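Local coordinates for electron transfer flavoprotein, beta subunit (Thermotoga maritima, PDB 7KOE), which probably carries electrons as the FAD-binding beta subunit of an electron transfer flavoprotein, at residues Pro47-Gln58 with Leu193-Arg203. Residues are numbered along the deposited sequence; the frame is centred on the assembly and turned at random.
With FAD (flavin-adenine dinucleotide), chain I.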
loop_
_atom_site.group_PDB
_atom_site.type_symbol
_atom_site.label_atom_id
_atom_site.label_comp_id
_atom_site.label_asym_id
_atom_site.label_seq_id
_atom_site.Cartn_x
_atom_site.Cartn_y
_atom_site.Cartn_z
ATOM N N PRO A 47 -18.779 -28.976 22.871
ATOM C CA PRO A 47 -20.042 -29.730 22.844
ATOM C C PRO A 47 -19.972 -31.092 23.506
ATOM O O PRO A 47 -21.021 -31.626 23.881
ATOM C CB PRO A 47 -20.336 -29.861 21.345
ATOM C CG PRO A 47 -19.591 -28.749 20.720
ATOM C CD PRO A 47 -18.347 -28.587 21.521
ATOM N N ASP A 48 -18.783 -31.677 23.663
ATOM C CA ASP A 48 -18.649 -32.853 24.513
ATOM C C ASP A 48 -18.811 -32.516 25.987
ATOM O O ASP A 48 -19.121 -33.406 26.780
ATOM C CB ASP A 48 -17.293 -33.523 24.293
ATOM C CG ASP A 48 -17.208 -34.281 22.980
ATOM O OD1 ASP A 48 -18.234 -34.830 22.536
ATOM O OD2 ASP A 48 -16.110 -34.331 22.390
ATOM N N ASP A 49 -18.604 -31.254 26.368
ATOM C CA ASP A 49 -18.724 -30.836 27.757
ATOM C C ASP A 49 -20.107 -30.337 28.122
ATOM O O ASP A 49 -20.413 -30.248 29.312
ATOM C CB ASP A 49 -17.707 -29.744 28.082
ATOM C CG ASP A 49 -16.319 -30.287 28.224
ATOM O OD1 ASP A 49 -16.010 -30.807 29.311
ATOM O OD2 ASP A 49 -15.538 -30.219 27.263
ATOM N N GLU A 50 -20.944 -30.000 27.141
ATOM C CA GLU A 50 -22.337 -29.710 27.454
ATOM C C GLU A 50 -23.071 -30.963 27.905
ATOM O O GLU A 50 -24.014 -30.877 28.696
ATOM C CB GLU A 50 -23.032 -29.088 26.247
ATOM C CG GLU A 50 -22.631 -27.654 25.975
ATOM C CD GLU A 50 -23.009 -27.195 24.580
ATOM O OE1 GLU A 50 -23.929 -27.792 23.983
ATOM O OE2 GLU A 50 -22.384 -26.238 24.077
ATOM N N ARG A 51 -22.645 -32.133 27.424
ATOM C CA ARG A 51 -23.189 -33.385 27.932
ATOM C C ARG A 51 -22.653 -33.692 29.319
ATOM O O ARG A 51 -23.336 -34.340 30.117
ATOM C CB ARG A 51 -22.866 -34.528 26.975
ATOM C CG ARG A 51 -22.924 -34.151 25.511
ATOM C CD ARG A 51 -24.334 -33.833 25.090
ATOM N NE ARG A 51 -24.546 -33.985 23.657
ATOM C CZ ARG A 51 -24.275 -33.048 22.758
ATOM N NH1 ARG A 51 -23.771 -31.884 23.137
ATOM N NH2 ARG A 51 -24.505 -33.276 21.475
ATOM N N ALA A 52 -21.436 -33.242 29.619
ATOM C CA ALA A 52 -20.886 -33.420 30.955
ATOM C C ALA A 52 -21.562 -32.493 31.953
ATOM O O ALA A 52 -21.767 -32.867 33.112
ATOM C CB ALA A 52 -19.380 -33.180 30.940
ATOM N N LEU A 53 -21.909 -31.279 31.524
ATOM C CA LEU A 53 -22.601 -30.348 32.406
ATOM C C LEU A 53 -24.044 -30.760 32.633
ATOM O O LEU A 53 -24.589 -30.529 33.716
ATOM C CB LEU A 53 -22.554 -28.937 31.830
ATOM C CG LEU A 53 -21.194 -28.259 31.784
ATOM C CD1 LEU A 53 -21.239 -27.071 30.860
ATOM C CD2 LEU A 53 -20.787 -27.845 33.158
ATOM N N GLU A 54 -24.682 -31.355 31.626
ATOM C CA GLU A 54 -26.061 -31.793 31.786
ATOM C C GLU A 54 -26.141 -33.019 32.685
ATOM O O GLU A 54 -27.077 -33.149 33.481
ATOM C CB GLU A 54 -26.680 -32.052 30.411
ATOM C CG GLU A 54 -27.892 -32.971 30.371
ATOM C CD GLU A 54 -29.099 -32.416 31.097
ATOM O OE1 GLU A 54 -29.233 -31.181 31.192
ATOM O OE2 GLU A 54 -29.927 -33.222 31.570
ATOM N N LEU A 55 -25.145 -33.907 32.598
ATOM C CA LEU A 55 -25.062 -35.031 33.525
ATOM C C LEU A 55 -24.811 -34.553 34.947
ATOM O O LEU A 55 -25.357 -35.111 35.905
ATOM C CB LEU A 55 -23.958 -35.990 33.087
ATOM C CG LEU A 55 -23.635 -37.153 34.023
ATOM C CD1 LEU A 55 -24.784 -38.139 34.056
ATOM C CD2 LEU A 55 -22.353 -37.834 33.610
ATOM N N ALA A 56 -24.004 -33.505 35.097
ATOM C CA ALA A 56 -23.733 -32.952 36.416
ATOM C C ALA A 56 -24.964 -32.275 37.002
ATOM O O ALA A 56 -25.179 -32.314 38.218
ATOM C CB ALA A 56 -22.583 -31.965 36.328
ATOM N N SER A 57 -25.778 -31.645 36.157
ATOM C CA SER A 57 -27.025 -31.072 36.641
ATOM C C SER A 57 -28.047 -32.154 36.948
ATOM O O SER A 57 -28.911 -31.959 37.807
ATOM C CB SER A 57 -27.584 -30.090 35.620
ATOM O OG SER A 57 -27.920 -30.758 34.421
ATOM N N GLN A 58 -27.968 -33.293 36.257
ATOM C CA GLN A 58 -28.793 -34.436 36.626
ATOM C C GLN A 58 -28.332 -35.045 37.938
ATOM O O GLN A 58 -29.158 -35.482 38.743
ATOM C CB GLN A 58 -28.762 -35.490 35.524
ATOM C CG GLN A 58 -29.588 -35.147 34.310
ATOM C CD GLN A 58 -29.247 -36.021 33.132
ATOM O OE1 GLN A 58 -28.399 -36.904 33.229
ATOM N NE2 GLN A 58 -29.904 -35.781 32.006
ATOM N N LEU A 193 -14.711 -39.356 34.942
ATOM C CA LEU A 193 -15.437 -39.735 33.747
ATOM C C LEU A 193 -14.977 -38.901 32.560
ATOM O O LEU A 193 -14.240 -37.925 32.696
ATOM C CB LEU A 193 -16.938 -39.581 33.957
ATOM C CG LEU A 193 -17.587 -40.627 34.854
ATOM C CD1 LEU A 193 -19.082 -40.446 34.908
ATOM C CD2 LEU A 193 -17.261 -41.978 34.325
ATOM N N THR A 194 -15.416 -39.309 31.378
ATOM C CA THR A 194 -15.053 -38.632 30.138
ATOM C C THR A 194 -16.205 -38.874 29.176
ATOM O O THR A 194 -16.373 -39.985 28.668
ATOM C CB THR A 194 -13.723 -39.154 29.603
ATOM O OG1 THR A 194 -12.663 -38.739 30.473
ATOM C CG2 THR A 194 -13.434 -38.637 28.234
ATOM N N ILE A 195 -17.012 -37.846 28.961
ATOM C CA ILE A 195 -18.361 -37.984 28.426
ATOM C C ILE A 195 -18.354 -37.717 26.929
ATOM O O ILE A 195 -17.691 -36.789 26.455
ATOM C CB ILE A 195 -19.320 -37.025 29.154
ATOM C CG1 ILE A 195 -19.086 -37.074 30.663
ATOM C CG2 ILE A 195 -20.748 -37.362 28.847
ATOM C CD1 ILE A 195 -19.431 -38.384 31.299
ATOM N N THR A 196 -19.099 -38.530 26.182
ATOM C CA THR A 196 -19.279 -38.338 24.754
ATOM C C THR A 196 -20.526 -37.504 24.473
ATOM O O THR A 196 -21.196 -37.013 25.381
ATOM C CB THR A 196 -19.382 -39.683 24.044
ATOM O OG1 THR A 196 -20.484 -40.419 24.582
ATOM C CG2 THR A 196 -18.117 -40.473 24.223
ATOM N N ASP A 197 -20.845 -37.349 23.186
ATOM C CA ASP A 197 -22.070 -36.667 22.789
ATOM C C ASP A 197 -23.305 -37.519 23.025
ATOM O O ASP A 197 -24.400 -36.978 23.201
ATOM C CB ASP A 197 -22.028 -36.288 21.309
ATOM C CG ASP A 197 -20.830 -35.445 20.951
ATOM O OD1 ASP A 197 -19.895 -35.984 20.321
ATOM O OD2 ASP A 197 -20.823 -34.241 21.282
ATOM N N GLU A 198 -23.158 -38.840 23.026
ATOM C CA GLU A 198 -24.302 -39.736 23.013
ATOM C C GLU A 198 -24.849 -40.034 24.398
ATOM O O GLU A 198 -25.753 -40.867 24.516
ATOM C CB GLU A 198 -23.943 -41.053 22.319
ATOM C CG GLU A 198 -23.637 -40.931 20.835
ATOM C CD GLU A 198 -22.168 -40.687 20.555
ATOM O OE1 GLU A 198 -21.365 -40.740 21.508
ATOM O OE2 GLU A 198 -21.815 -40.439 19.383
ATOM N N LEU A 199 -24.331 -39.390 25.444
ATOM C CA LEU A 199 -24.820 -39.674 26.790
ATOM C C LEU A 199 -26.223 -39.126 26.988
ATOM O O LEU A 199 -27.141 -39.862 27.368
ATOM C CB LEU A 199 -23.877 -39.100 27.840
ATOM C CG LEU A 199 -24.350 -39.451 29.251
ATOM C CD1 LEU A 199 -23.780 -40.770 29.680
ATOM C CD2 LEU A 199 -23.993 -38.389 30.249
ATOM N N ASN A 200 -26.411 -37.839 26.729
ATOM C CA ASN A 200 -27.709 -37.208 26.881
ATOM C C ASN A 200 -27.804 -36.066 25.882
ATOM O O ASN A 200 -26.918 -35.873 25.045
ATOM C CB ASN A 200 -27.911 -36.760 28.334
ATOM C CG ASN A 200 -26.703 -36.042 28.907
ATOM O OD1 ASN A 200 -25.862 -35.522 28.182
ATOM N ND2 ASN A 200 -26.589 -36.060 30.227
ATOM N N LYS A 201 -28.897 -35.321 25.955
ATOM C CA LYS A 201 -29.025 -34.075 25.237
ATOM C C LYS A 201 -29.177 -32.954 26.253
ATOM O O LYS A 201 -30.006 -33.069 27.167
ATOM C CB LYS A 201 -30.216 -34.101 24.278
ATOM C CG LYS A 201 -30.004 -35.049 23.108
ATOM C CD LYS A 201 -31.078 -34.905 22.051
ATOM C CE LYS A 201 -32.379 -35.546 22.486
ATOM N NZ LYS A 201 -33.386 -35.503 21.392
ATOM N N PRO A 202 -28.383 -31.890 26.157
ATOM C CA PRO A 202 -28.376 -30.871 27.210
ATOM C C PRO A 202 -29.668 -30.076 27.242
ATOM O O PRO A 202 -30.315 -29.847 26.218
ATOM C CB PRO A 202 -27.186 -29.981 26.836
ATOM C CG PRO A 202 -26.365 -30.809 25.913
ATOM C CD PRO A 202 -27.340 -31.638 25.155
ATOM N N ARG A 203 -30.046 -29.675 28.448
ATOM C CA ARG A 203 -31.347 -29.074 28.668
ATOM C C ARG A 203 -31.386 -27.644 28.148
ATOM O O ARG A 203 -30.362 -26.966 28.034
ATOM C CB ARG A 203 -31.692 -29.090 30.155
ATOM C CG ARG A 203 -30.761 -28.246 31.007
ATOM C CD ARG A 203 -31.037 -28.434 32.477
ATOM N NE ARG A 203 -31.067 -29.844 32.842
ATOM C CZ ARG A 203 -31.040 -30.288 34.092
ATOM N NH1 ARG A 203 -31.072 -31.589 34.335
ATOM N NH2 ARG A 203 -30.976 -29.430 35.098
HETATM P PA FAD I . -8.987 -32.359 25.352
HETATM O O1A FAD I . -9.307 -33.337 24.275
HETATM O O2A FAD I . -7.922 -32.701 26.337
HETATM O O5B FAD I . -10.323 -31.984 26.143
HETATM C C5B FAD I . -10.946 -33.018 26.937
HETATM C C4B FAD I . -11.720 -32.383 28.064
HETATM O O4B FAD I . -10.795 -31.892 29.065
HETATM C C3B FAD I . -12.561 -31.155 27.709
HETATM O O3B FAD I . -13.830 -31.518 27.181
HETATM C C2B FAD I . -12.699 -30.504 29.085
HETATM O O2B FAD I . -13.668 -31.136 29.890
HETATM C C1B FAD I . -11.295 -30.707 29.644
HETATM N N9A FAD I . -10.399 -29.619 29.303
HETATM C C8A FAD I . -9.674 -29.460 28.156
HETATM N N7A FAD I . -8.969 -28.354 28.152
HETATM C C5A FAD I . -9.257 -27.752 29.370
HETATM C C6A FAD I . -8.827 -26.553 29.966
HETATM N N6A FAD I . -7.982 -25.703 29.393
HETATM N N1A FAD I . -9.321 -26.257 31.191
HETATM C C2A FAD I . -10.176 -27.114 31.761
HETATM N N3A FAD I . -10.646 -28.267 31.298
HETATM C C4A FAD I . -10.140 -28.528 30.083
HETATM N N1 FAD I . -1.691 -30.370 23.305
HETATM C C2 FAD I . -1.192 -31.615 23.448
HETATM O O2 FAD I . -0.983 -32.086 24.564
HETATM N N3 FAD I . -0.903 -32.400 22.384
HETATM C C4 FAD I . -1.100 -31.975 21.095
HETATM O O4 FAD I . -0.828 -32.715 20.164
HETATM C C4X FAD I . -1.614 -30.685 20.900
HETATM N N5 FAD I . -1.805 -30.266 19.677
HETATM C C5X FAD I . -2.305 -29.002 19.517
HETATM C C6 FAD I . -2.514 -28.530 18.210
HETATM C C7 FAD I . -3.010 -27.273 17.973
HETATM C C7M FAD I . -3.219 -26.798 16.558
HETATM C C8 FAD I . -3.322 -26.432 19.066
HETATM C C8M FAD I . -3.870 -25.049 18.831
HETATM C C9 FAD I . -3.125 -26.884 20.353
HETATM C C9A FAD I . -2.616 -28.167 20.607
HETATM N N10 FAD I . -2.403 -28.652 21.892
HETATM C C10 FAD I . -1.895 -29.920 22.086
HETATM C "C1'" FAD I . -2.718 -27.806 23.056
HETATM C "C2'" FAD I . -3.758 -28.438 23.959
HETATM O "O2'" FAD I . -5.045 -28.306 23.378
HETATM C "C3'" FAD I . -3.773 -27.776 25.338
HETATM O "O3'" FAD I . -2.673 -28.264 26.094
HETATM C "C4'" FAD I . -5.074 -28.006 26.111
HETATM O "O4'" FAD I . -4.854 -27.829 27.511
HETATM C "C5'" FAD I . -5.651 -29.381 25.872
HETATM O "O5'" FAD I . -6.856 -29.268 25.072
HETATM P P FAD I . -7.225 -30.446 24.055
HETATM O O1P FAD I . -7.447 -29.873 22.697
HETATM O O2P FAD I . -6.198 -31.513 24.214
HETATM O O3P FAD I . -8.607 -30.967 24.664
#
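Glu54 OE1 is gripped twice by Arg203: the backbone N donates from 3.2 Å, well above the carboxylate plane, and NE, 2.8 Å away, adds a salt bridge with only a weak hydrogen bond (118°). The pair ties helix 47-63 to the loop that leaves strand 191-195, within the alpha/beta nucleotide-binding fold of the ETF family (HUP clan). Here the helix packs on the parallel part of the sheet; the axis of segment 47-58 passes 8.1 Å from that of strand 193-195, at 121°. Glu54 has CG anti to its backbone N (chi1 158°) and bends at chi2, which brings the carboxylate round to the arginine; the two flat groups are strongly turned against each other. Ser57 OG sits over the centre of one guanidinium face of Arg203, while itself bonded to Glu54 O, a carbonyl that also takes Gln58 N from the same face.

Arg51 joins the other half of the loop. Its NE bonds to Asp197 O at 3.0 Å, in the carbonyl plane on a lone pair, and its guanidinium lies between Pro202 CD over one face and Asp197 OD2 over the opposite one. Asp197 OD2 stands 3.8 Å from Arg51 NH2 but well out of the guanidinium plane, so no N-H points at it and this long salt bridge is one of charge alone. With an alanine at Arg51, Asp197 O would probably lose its side-chain donor, and the neighbouring carboxylates of Asp48 and Asp197 the positive charge that offsets their closeness.

Toward the sheet, Leu55 CD2 touches Ile195 CD1 at 3.8 Å, Leu55 CB meets Leu199 CD2 at 3.7 Å, and Ala52 also rests on Leu130 of strand 128-132. Asp49, an FAD-binding residue, faces the adenosine ribose of FAD from the same helix. On the strand side, Ile195 CG1 lies 3.9 Å from Ala52 CB.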